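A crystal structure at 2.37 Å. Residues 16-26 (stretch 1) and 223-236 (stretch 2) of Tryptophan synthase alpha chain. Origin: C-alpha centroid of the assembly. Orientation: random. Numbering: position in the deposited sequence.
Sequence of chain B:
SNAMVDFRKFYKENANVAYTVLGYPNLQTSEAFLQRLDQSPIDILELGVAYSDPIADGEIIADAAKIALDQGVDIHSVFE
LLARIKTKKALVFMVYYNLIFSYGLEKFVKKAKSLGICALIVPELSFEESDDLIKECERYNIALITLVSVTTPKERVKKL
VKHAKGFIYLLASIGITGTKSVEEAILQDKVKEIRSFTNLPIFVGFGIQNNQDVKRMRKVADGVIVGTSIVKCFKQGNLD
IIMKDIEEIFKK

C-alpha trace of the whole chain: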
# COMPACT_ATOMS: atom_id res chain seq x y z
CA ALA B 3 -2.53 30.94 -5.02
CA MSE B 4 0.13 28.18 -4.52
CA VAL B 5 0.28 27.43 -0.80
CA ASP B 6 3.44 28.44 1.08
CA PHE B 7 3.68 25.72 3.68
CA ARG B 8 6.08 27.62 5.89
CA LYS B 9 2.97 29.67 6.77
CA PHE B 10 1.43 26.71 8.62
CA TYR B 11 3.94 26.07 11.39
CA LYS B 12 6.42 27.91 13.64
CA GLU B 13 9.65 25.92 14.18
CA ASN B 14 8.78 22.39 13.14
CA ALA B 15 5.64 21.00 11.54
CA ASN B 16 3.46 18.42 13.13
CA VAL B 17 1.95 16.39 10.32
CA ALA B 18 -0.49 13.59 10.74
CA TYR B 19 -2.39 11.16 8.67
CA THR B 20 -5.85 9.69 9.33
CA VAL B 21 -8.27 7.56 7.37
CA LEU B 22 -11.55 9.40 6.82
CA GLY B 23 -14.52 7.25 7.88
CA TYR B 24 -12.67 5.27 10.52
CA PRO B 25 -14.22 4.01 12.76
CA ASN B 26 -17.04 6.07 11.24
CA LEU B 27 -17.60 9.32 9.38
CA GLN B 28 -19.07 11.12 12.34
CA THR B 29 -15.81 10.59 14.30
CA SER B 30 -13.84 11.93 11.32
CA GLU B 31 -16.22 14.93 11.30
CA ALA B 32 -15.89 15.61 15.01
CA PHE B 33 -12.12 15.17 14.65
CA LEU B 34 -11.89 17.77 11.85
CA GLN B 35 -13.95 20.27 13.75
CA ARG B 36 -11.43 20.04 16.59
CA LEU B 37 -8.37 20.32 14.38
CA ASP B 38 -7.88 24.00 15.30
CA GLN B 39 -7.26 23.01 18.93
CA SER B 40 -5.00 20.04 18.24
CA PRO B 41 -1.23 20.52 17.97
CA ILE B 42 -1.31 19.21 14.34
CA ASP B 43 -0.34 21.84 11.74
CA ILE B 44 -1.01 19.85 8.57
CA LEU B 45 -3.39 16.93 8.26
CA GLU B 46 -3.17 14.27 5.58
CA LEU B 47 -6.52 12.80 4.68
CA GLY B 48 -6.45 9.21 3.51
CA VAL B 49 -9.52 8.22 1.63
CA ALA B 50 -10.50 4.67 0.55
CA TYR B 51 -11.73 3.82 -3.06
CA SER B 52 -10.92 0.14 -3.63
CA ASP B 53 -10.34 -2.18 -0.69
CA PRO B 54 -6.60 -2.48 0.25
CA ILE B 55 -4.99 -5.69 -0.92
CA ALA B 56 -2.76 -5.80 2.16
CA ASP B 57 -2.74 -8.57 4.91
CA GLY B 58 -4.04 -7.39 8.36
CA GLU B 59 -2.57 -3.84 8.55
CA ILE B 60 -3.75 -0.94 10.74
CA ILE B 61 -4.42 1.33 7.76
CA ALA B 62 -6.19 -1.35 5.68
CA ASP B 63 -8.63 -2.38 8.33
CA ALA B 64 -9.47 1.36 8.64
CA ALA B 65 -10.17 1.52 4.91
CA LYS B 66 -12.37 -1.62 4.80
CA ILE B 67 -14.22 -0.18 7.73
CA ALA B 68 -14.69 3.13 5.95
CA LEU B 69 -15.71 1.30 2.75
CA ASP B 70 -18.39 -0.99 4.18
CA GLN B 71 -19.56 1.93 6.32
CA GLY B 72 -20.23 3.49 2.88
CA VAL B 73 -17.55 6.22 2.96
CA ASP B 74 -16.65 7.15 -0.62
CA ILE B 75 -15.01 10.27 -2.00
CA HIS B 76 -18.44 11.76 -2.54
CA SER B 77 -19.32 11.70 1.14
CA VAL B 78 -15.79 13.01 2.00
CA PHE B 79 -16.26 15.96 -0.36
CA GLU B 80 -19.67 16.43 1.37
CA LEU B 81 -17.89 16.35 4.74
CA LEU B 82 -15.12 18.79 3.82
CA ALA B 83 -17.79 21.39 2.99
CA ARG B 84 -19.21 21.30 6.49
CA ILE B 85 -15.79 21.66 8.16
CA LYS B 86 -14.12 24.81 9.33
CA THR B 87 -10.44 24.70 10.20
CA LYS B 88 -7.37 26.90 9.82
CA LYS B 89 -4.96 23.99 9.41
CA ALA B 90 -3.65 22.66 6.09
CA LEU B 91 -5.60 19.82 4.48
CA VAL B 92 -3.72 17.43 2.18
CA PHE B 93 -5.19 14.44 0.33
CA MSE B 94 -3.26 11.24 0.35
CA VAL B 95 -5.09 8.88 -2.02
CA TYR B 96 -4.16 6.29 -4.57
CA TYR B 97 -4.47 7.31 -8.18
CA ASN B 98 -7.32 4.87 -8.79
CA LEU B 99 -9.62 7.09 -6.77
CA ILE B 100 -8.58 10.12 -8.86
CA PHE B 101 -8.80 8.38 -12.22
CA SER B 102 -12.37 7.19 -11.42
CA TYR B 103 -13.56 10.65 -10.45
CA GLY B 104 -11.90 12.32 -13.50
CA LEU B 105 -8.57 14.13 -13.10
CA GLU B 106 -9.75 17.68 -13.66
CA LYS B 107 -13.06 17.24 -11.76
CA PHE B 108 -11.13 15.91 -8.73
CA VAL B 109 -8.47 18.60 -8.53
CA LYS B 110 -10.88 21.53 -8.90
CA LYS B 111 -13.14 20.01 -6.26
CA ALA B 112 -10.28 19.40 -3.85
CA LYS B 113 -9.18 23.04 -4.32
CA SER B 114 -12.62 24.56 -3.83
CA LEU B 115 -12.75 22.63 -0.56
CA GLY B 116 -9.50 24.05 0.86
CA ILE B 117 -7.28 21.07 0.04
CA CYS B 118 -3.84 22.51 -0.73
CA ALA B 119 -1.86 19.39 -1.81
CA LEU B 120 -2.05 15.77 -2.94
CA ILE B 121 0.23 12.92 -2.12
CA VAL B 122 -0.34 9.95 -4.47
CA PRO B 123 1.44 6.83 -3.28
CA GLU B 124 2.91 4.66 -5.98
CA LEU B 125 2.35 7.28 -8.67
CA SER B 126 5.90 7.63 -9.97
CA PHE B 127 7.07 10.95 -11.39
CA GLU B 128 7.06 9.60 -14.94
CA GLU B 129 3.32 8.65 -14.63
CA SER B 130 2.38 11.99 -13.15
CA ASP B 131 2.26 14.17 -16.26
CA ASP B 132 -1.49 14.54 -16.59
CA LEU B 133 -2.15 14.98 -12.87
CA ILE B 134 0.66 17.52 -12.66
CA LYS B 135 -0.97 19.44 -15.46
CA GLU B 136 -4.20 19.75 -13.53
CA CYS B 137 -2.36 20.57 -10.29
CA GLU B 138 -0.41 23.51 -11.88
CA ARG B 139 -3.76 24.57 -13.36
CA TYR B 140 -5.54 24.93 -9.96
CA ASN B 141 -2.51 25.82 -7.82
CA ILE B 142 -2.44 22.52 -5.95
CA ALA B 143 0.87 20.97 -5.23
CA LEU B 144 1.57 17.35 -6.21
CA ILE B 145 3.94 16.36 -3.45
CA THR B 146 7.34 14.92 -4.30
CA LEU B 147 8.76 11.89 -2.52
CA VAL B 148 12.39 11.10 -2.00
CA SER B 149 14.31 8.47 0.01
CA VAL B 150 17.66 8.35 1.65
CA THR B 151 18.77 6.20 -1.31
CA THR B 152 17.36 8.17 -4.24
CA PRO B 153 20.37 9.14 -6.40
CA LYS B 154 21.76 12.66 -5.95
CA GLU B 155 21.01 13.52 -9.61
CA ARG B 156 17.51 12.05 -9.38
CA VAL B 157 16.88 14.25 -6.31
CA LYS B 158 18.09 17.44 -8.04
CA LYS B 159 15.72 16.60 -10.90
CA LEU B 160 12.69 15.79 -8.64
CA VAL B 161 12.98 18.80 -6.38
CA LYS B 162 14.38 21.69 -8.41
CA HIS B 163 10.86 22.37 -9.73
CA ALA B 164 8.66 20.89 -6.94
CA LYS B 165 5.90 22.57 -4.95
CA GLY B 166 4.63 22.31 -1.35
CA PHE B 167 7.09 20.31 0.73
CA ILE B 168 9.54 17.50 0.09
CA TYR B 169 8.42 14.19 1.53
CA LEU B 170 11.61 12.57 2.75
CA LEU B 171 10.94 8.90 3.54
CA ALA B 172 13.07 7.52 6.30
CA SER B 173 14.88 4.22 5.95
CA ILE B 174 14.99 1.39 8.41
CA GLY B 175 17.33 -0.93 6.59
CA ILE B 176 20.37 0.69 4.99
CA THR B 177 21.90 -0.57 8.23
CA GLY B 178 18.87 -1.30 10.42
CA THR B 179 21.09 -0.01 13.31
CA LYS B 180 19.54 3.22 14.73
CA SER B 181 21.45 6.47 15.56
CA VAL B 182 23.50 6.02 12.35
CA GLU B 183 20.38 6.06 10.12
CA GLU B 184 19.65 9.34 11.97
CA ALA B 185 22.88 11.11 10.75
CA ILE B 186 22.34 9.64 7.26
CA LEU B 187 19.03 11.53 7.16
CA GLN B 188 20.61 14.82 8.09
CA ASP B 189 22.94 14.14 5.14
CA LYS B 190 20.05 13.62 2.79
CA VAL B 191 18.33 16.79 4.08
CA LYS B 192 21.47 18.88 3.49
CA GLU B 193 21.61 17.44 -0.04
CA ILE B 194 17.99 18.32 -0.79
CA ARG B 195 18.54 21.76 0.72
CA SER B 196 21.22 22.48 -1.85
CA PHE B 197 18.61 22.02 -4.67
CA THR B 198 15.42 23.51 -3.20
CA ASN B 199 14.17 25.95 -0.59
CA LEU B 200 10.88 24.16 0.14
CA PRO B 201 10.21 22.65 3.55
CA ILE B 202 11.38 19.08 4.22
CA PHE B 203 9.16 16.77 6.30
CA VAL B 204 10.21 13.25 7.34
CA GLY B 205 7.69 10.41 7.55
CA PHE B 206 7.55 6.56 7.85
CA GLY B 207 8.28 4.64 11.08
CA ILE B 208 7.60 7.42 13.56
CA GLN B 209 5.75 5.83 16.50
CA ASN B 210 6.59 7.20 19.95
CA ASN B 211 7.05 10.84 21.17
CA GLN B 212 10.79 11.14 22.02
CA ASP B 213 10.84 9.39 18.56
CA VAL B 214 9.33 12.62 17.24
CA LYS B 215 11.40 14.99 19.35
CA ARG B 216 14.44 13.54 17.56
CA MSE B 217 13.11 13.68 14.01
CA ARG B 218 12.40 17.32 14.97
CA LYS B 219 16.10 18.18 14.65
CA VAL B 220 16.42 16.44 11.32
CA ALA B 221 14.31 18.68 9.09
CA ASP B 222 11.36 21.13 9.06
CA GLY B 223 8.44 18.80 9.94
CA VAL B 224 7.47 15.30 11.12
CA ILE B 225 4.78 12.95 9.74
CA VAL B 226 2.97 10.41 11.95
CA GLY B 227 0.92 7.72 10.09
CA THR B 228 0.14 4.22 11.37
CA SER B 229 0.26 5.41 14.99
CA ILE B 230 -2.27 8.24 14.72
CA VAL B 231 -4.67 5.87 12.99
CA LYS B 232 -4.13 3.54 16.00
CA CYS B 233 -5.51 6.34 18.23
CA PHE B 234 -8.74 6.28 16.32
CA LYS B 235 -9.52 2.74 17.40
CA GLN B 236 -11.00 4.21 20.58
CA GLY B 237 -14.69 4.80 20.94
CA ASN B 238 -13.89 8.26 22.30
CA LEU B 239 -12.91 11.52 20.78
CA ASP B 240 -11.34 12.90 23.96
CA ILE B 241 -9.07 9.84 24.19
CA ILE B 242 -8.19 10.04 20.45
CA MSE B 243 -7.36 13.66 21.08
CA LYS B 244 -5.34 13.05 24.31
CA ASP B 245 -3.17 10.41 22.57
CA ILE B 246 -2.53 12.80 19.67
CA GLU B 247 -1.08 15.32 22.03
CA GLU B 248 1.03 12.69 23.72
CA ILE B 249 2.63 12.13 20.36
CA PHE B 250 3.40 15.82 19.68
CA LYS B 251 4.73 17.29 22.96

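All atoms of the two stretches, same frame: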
# COMPACT_ATOMS: atom_id res chain seq x y z
N ASN B 16 4.08 19.68 12.79
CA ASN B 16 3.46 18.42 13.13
C ASN B 16 2.49 18.00 12.05
O ASN B 16 1.55 18.73 11.75
CB ASN B 16 2.80 18.51 14.49
CG ASN B 16 3.74 18.98 15.55
OD1 ASN B 16 4.90 18.61 15.57
ND2 ASN B 16 3.24 19.81 16.46
N VAL B 17 2.75 16.85 11.45
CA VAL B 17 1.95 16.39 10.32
C VAL B 17 1.38 15.06 10.71
O VAL B 17 2.07 14.25 11.29
CB VAL B 17 2.80 16.19 9.02
CG1 VAL B 17 1.89 15.82 7.84
CG2 VAL B 17 3.58 17.45 8.71
N ALA B 18 0.13 14.82 10.38
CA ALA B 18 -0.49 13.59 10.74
C ALA B 18 -1.34 13.07 9.62
O ALA B 18 -1.87 13.83 8.79
CB ALA B 18 -1.33 13.77 12.04
N TYR B 19 -1.54 11.78 9.64
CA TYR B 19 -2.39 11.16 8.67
C TYR B 19 -3.52 10.45 9.42
O TYR B 19 -3.29 9.88 10.50
CB TYR B 19 -1.52 10.19 7.83
CG TYR B 19 -2.27 9.19 7.00
CD1 TYR B 19 -2.47 9.40 5.66
CD2 TYR B 19 -2.72 7.99 7.56
CE1 TYR B 19 -3.18 8.50 4.87
CE2 TYR B 19 -3.40 7.06 6.78
CZ TYR B 19 -3.64 7.33 5.44
OH TYR B 19 -4.32 6.43 4.63
N THR B 20 -4.72 10.49 8.85
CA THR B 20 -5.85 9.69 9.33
C THR B 20 -6.63 9.16 8.13
O THR B 20 -6.55 9.71 7.02
CB THR B 20 -6.87 10.49 10.26
OG1 THR B 20 -7.84 9.60 10.85
CG2 THR B 20 -7.65 11.55 9.48
N VAL B 21 -7.38 8.11 8.37
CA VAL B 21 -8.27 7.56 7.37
C VAL B 21 -9.68 8.10 7.65
O VAL B 21 -10.27 7.83 8.69
CB VAL B 21 -8.29 6.01 7.42
CG1 VAL B 21 -8.96 5.45 6.15
CG2 VAL B 21 -6.89 5.46 7.55
N LEU B 22 -10.22 8.86 6.71
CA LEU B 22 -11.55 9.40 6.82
C LEU B 22 -12.54 8.26 6.85
O LEU B 22 -12.42 7.33 6.06
CB LEU B 22 -11.81 10.31 5.64
CG LEU B 22 -11.05 11.64 5.83
CD1 LEU B 22 -11.40 12.58 4.72
CD2 LEU B 22 -11.43 12.31 7.16
N GLY B 23 -13.48 8.30 7.78
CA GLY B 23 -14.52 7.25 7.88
C GLY B 23 -14.19 6.13 8.86
O GLY B 23 -14.93 5.17 8.95
N TYR B 24 -13.10 6.27 9.60
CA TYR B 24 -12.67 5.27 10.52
C TYR B 24 -12.64 5.81 11.97
O TYR B 24 -11.89 6.75 12.25
CB TYR B 24 -11.27 4.78 10.13
CG TYR B 24 -10.71 3.81 11.15
CD1 TYR B 24 -11.35 2.58 11.37
CD2 TYR B 24 -9.59 4.12 11.92
CE1 TYR B 24 -10.85 1.67 12.32
CE2 TYR B 24 -9.11 3.22 12.89
CZ TYR B 24 -9.73 2.00 13.07
OH TYR B 24 -9.27 1.10 14.01
N PRO B 25 -13.40 5.19 12.90
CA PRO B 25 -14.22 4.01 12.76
C PRO B 25 -15.60 4.31 12.17
O PRO B 25 -16.37 3.36 11.92
CB PRO B 25 -14.37 3.50 14.21
CG PRO B 25 -13.85 4.61 15.10
CD PRO B 25 -13.57 5.80 14.23
N ASN B 26 -15.89 5.60 11.99
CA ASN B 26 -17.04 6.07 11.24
C ASN B 26 -16.86 7.54 10.85
O ASN B 26 -15.93 8.20 11.30
CB ASN B 26 -18.40 5.76 11.93
CG ASN B 26 -18.48 6.26 13.37
OD1 ASN B 26 -17.98 7.34 13.69
ND2 ASN B 26 -19.16 5.51 14.24
N GLY B 223 9.75 19.37 9.61
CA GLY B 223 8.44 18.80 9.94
C GLY B 223 8.54 17.30 10.18
O GLY B 223 9.56 16.68 9.87
N VAL B 224 7.47 16.72 10.74
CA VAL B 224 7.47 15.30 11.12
C VAL B 224 6.10 14.75 10.80
O VAL B 224 5.10 15.43 11.06
CB VAL B 224 7.73 15.16 12.63
CG1 VAL B 224 7.47 13.74 13.10
CG2 VAL B 224 9.14 15.62 12.99
N ILE B 225 6.04 13.53 10.23
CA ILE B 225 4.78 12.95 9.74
C ILE B 225 4.45 11.65 10.45
O ILE B 225 5.12 10.65 10.20
CB ILE B 225 4.85 12.66 8.24
CG1 ILE B 225 5.33 13.88 7.46
CG2 ILE B 225 3.51 12.17 7.69
CD1 ILE B 225 5.44 13.65 5.95
N VAL B 226 3.43 11.64 11.32
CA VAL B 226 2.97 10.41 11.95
C VAL B 226 1.77 9.75 11.22
O VAL B 226 0.74 10.41 10.95
CB VAL B 226 2.71 10.64 13.41
CG1 VAL B 226 2.27 9.33 14.12
CG2 VAL B 226 3.97 11.23 14.09
N GLY B 227 1.94 8.47 10.86
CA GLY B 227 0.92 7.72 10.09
C GLY B 227 0.17 6.62 10.85
O GLY B 227 -0.80 6.86 11.59
N THR B 228 0.63 5.39 10.65
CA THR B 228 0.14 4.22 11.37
C THR B 228 -0.34 4.55 12.77
O THR B 228 -1.51 4.32 13.07
CB THR B 228 1.23 3.13 11.42
OG1 THR B 228 2.43 3.67 12.04
CG2 THR B 228 1.53 2.68 9.96
N SER B 229 0.54 5.11 13.60
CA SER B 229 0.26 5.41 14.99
C SER B 229 -0.94 6.28 15.28
O SER B 229 -1.69 5.98 16.21
CB SER B 229 1.47 6.04 15.64
OG SER B 229 2.40 5.03 15.84
N ILE B 230 -1.12 7.37 14.53
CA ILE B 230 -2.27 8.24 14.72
C ILE B 230 -3.52 7.43 14.44
O ILE B 230 -4.41 7.37 15.27
CB ILE B 230 -2.22 9.54 13.84
CG1 ILE B 230 -1.68 10.73 14.64
CG2 ILE B 230 -3.64 9.99 13.44
CD1 ILE B 230 -0.27 10.62 15.08
N VAL B 231 -3.55 6.75 13.30
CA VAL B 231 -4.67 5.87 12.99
C VAL B 231 -4.98 4.92 14.19
O VAL B 231 -6.15 4.64 14.47
CB VAL B 231 -4.47 5.10 11.65
CG1 VAL B 231 -5.62 4.10 11.41
CG2 VAL B 231 -4.38 6.08 10.48
N LYS B 232 -3.94 4.49 14.91
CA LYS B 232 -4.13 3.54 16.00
C LYS B 232 -4.89 4.23 17.14
O LYS B 232 -5.63 3.58 17.87
CB LYS B 232 -2.81 2.85 16.46
CG LYS B 232 -2.05 3.47 17.66
CD LYS B 232 -0.87 2.58 18.16
CE LYS B 232 0.37 2.65 17.21
NZ LYS B 232 1.65 2.08 17.78
N CYS B 233 -4.74 5.54 17.25
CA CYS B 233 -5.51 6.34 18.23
C CYS B 233 -6.99 6.27 17.93
O CYS B 233 -7.78 6.15 18.81
CB CYS B 233 -5.05 7.81 18.23
SG CYS B 233 -3.30 7.97 18.65
N PHE B 234 -7.35 6.28 16.67
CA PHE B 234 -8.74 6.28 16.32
C PHE B 234 -9.50 4.99 16.62
O PHE B 234 -10.70 4.90 16.35
CB PHE B 234 -8.91 6.66 14.85
CG PHE B 234 -8.73 8.12 14.59
CD1 PHE B 234 -9.80 8.89 14.10
CD2 PHE B 234 -7.51 8.74 14.81
CE1 PHE B 234 -9.62 10.25 13.82
CE2 PHE B 234 -7.34 10.10 14.54
CZ PHE B 234 -8.41 10.85 14.04
N LYS B 235 -8.83 4.00 17.19
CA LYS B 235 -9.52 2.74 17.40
C LYS B 235 -10.30 2.80 18.70
O LYS B 235 -11.00 1.87 19.04
CB LYS B 235 -8.54 1.57 17.39
CG LYS B 235 -9.21 0.20 17.27
CD LYS B 235 -8.25 -0.83 16.60
CE LYS B 235 -8.36 -2.24 17.24
NZ LYS B 235 -8.17 -2.23 18.74
N GLN B 236 -10.18 3.93 19.41
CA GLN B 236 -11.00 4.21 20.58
C GLN B 236 -12.39 4.74 20.28
O GLN B 236 -12.62 5.48 19.34
CB GLN B 236 -10.29 5.13 21.57
CG GLN B 236 -9.46 4.33 22.60
CD GLN B 236 -7.95 4.38 22.27
OE1 GLN B 236 -7.12 3.83 23.01
NE2 GLN B 236 -7.62 5.06 21.20

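Strand 16-21 and strand 223-226 lie side by side and run parallel, although more than 200 residues separate them in sequence. Their axes diverge by 19° and approach to 4.6 Å. Three bridges set the register: Asn 16 pairs with Val 224, Val 17 with Ile 225, and Ala 18 with Val 226.

Three backbone hydrogen bonds join the strands. Val 17 N donates to Val 224 O at 2.8 Å, and Val 226 N donates to Val 17 O at 2.9 Å. Tyr 19 N then donates to Val 226 O at 3.0 Å. Val 17 thus uses both its N and its O, bonding to residues before and after its partner Ile 225, as is usual in parallel sheets.

After Val 226 the pairing ends. Gly 227 follows, and the chain turns into a helix that includes Ser 229 to Cys 233. The helix axis crosses strand 16-21 at 55°, with a closest approach of 6.9 Å.

Val 17 and Ile 225 point to the same face of the sheet, where Val 17 CB meets Ile 225 CG1 at 3.8 Å. Ala 18 and Val 226 point to the other face. The small Ala 18 side chain meets the helix there, with Ala 18 CB 4.0 Å from Ile 230 CG1. Ile 230 also packs tightly on the strand backbone: Ile 230 CG2 is 3.0 Å from Tyr 19 O.

Val 231 is a hydrophobic hub. Val 231 CG2 lies 3.9 Å from Tyr 19 CD2, at the edge of that ring, and also 3.9 Å from Val 21 CG2. Val 231 CG1 is 3.9 Å from Tyr 24 CE2.

Stretch 1 leaves its strand through a type II turn from Val 21 to Tyr 24. Gly 23 has a positive phi of 94°, where a CB would jam against the preceding carbonyl O. Tyr 24 then reaches the end of the helix. The edge of its ring meets Val 231 O, 3.6 Å from Tyr 24 CE2, and Tyr 24 CD2 lies 3.9 Å from Phe 234 CB. Tyr 24 OH is 3.4 Å from Lys 235 CG, a contact with the aliphatic part of the lysine.

Phe 234 points toward stretch 1. Thr 20 OG1 sits over one face of its ring, 3.5 Å from Phe 234 CZ. Pro 25, which follows a cis peptide bond, closes the contact with Pro 25 CG 3.4 Å from Phe 234 O.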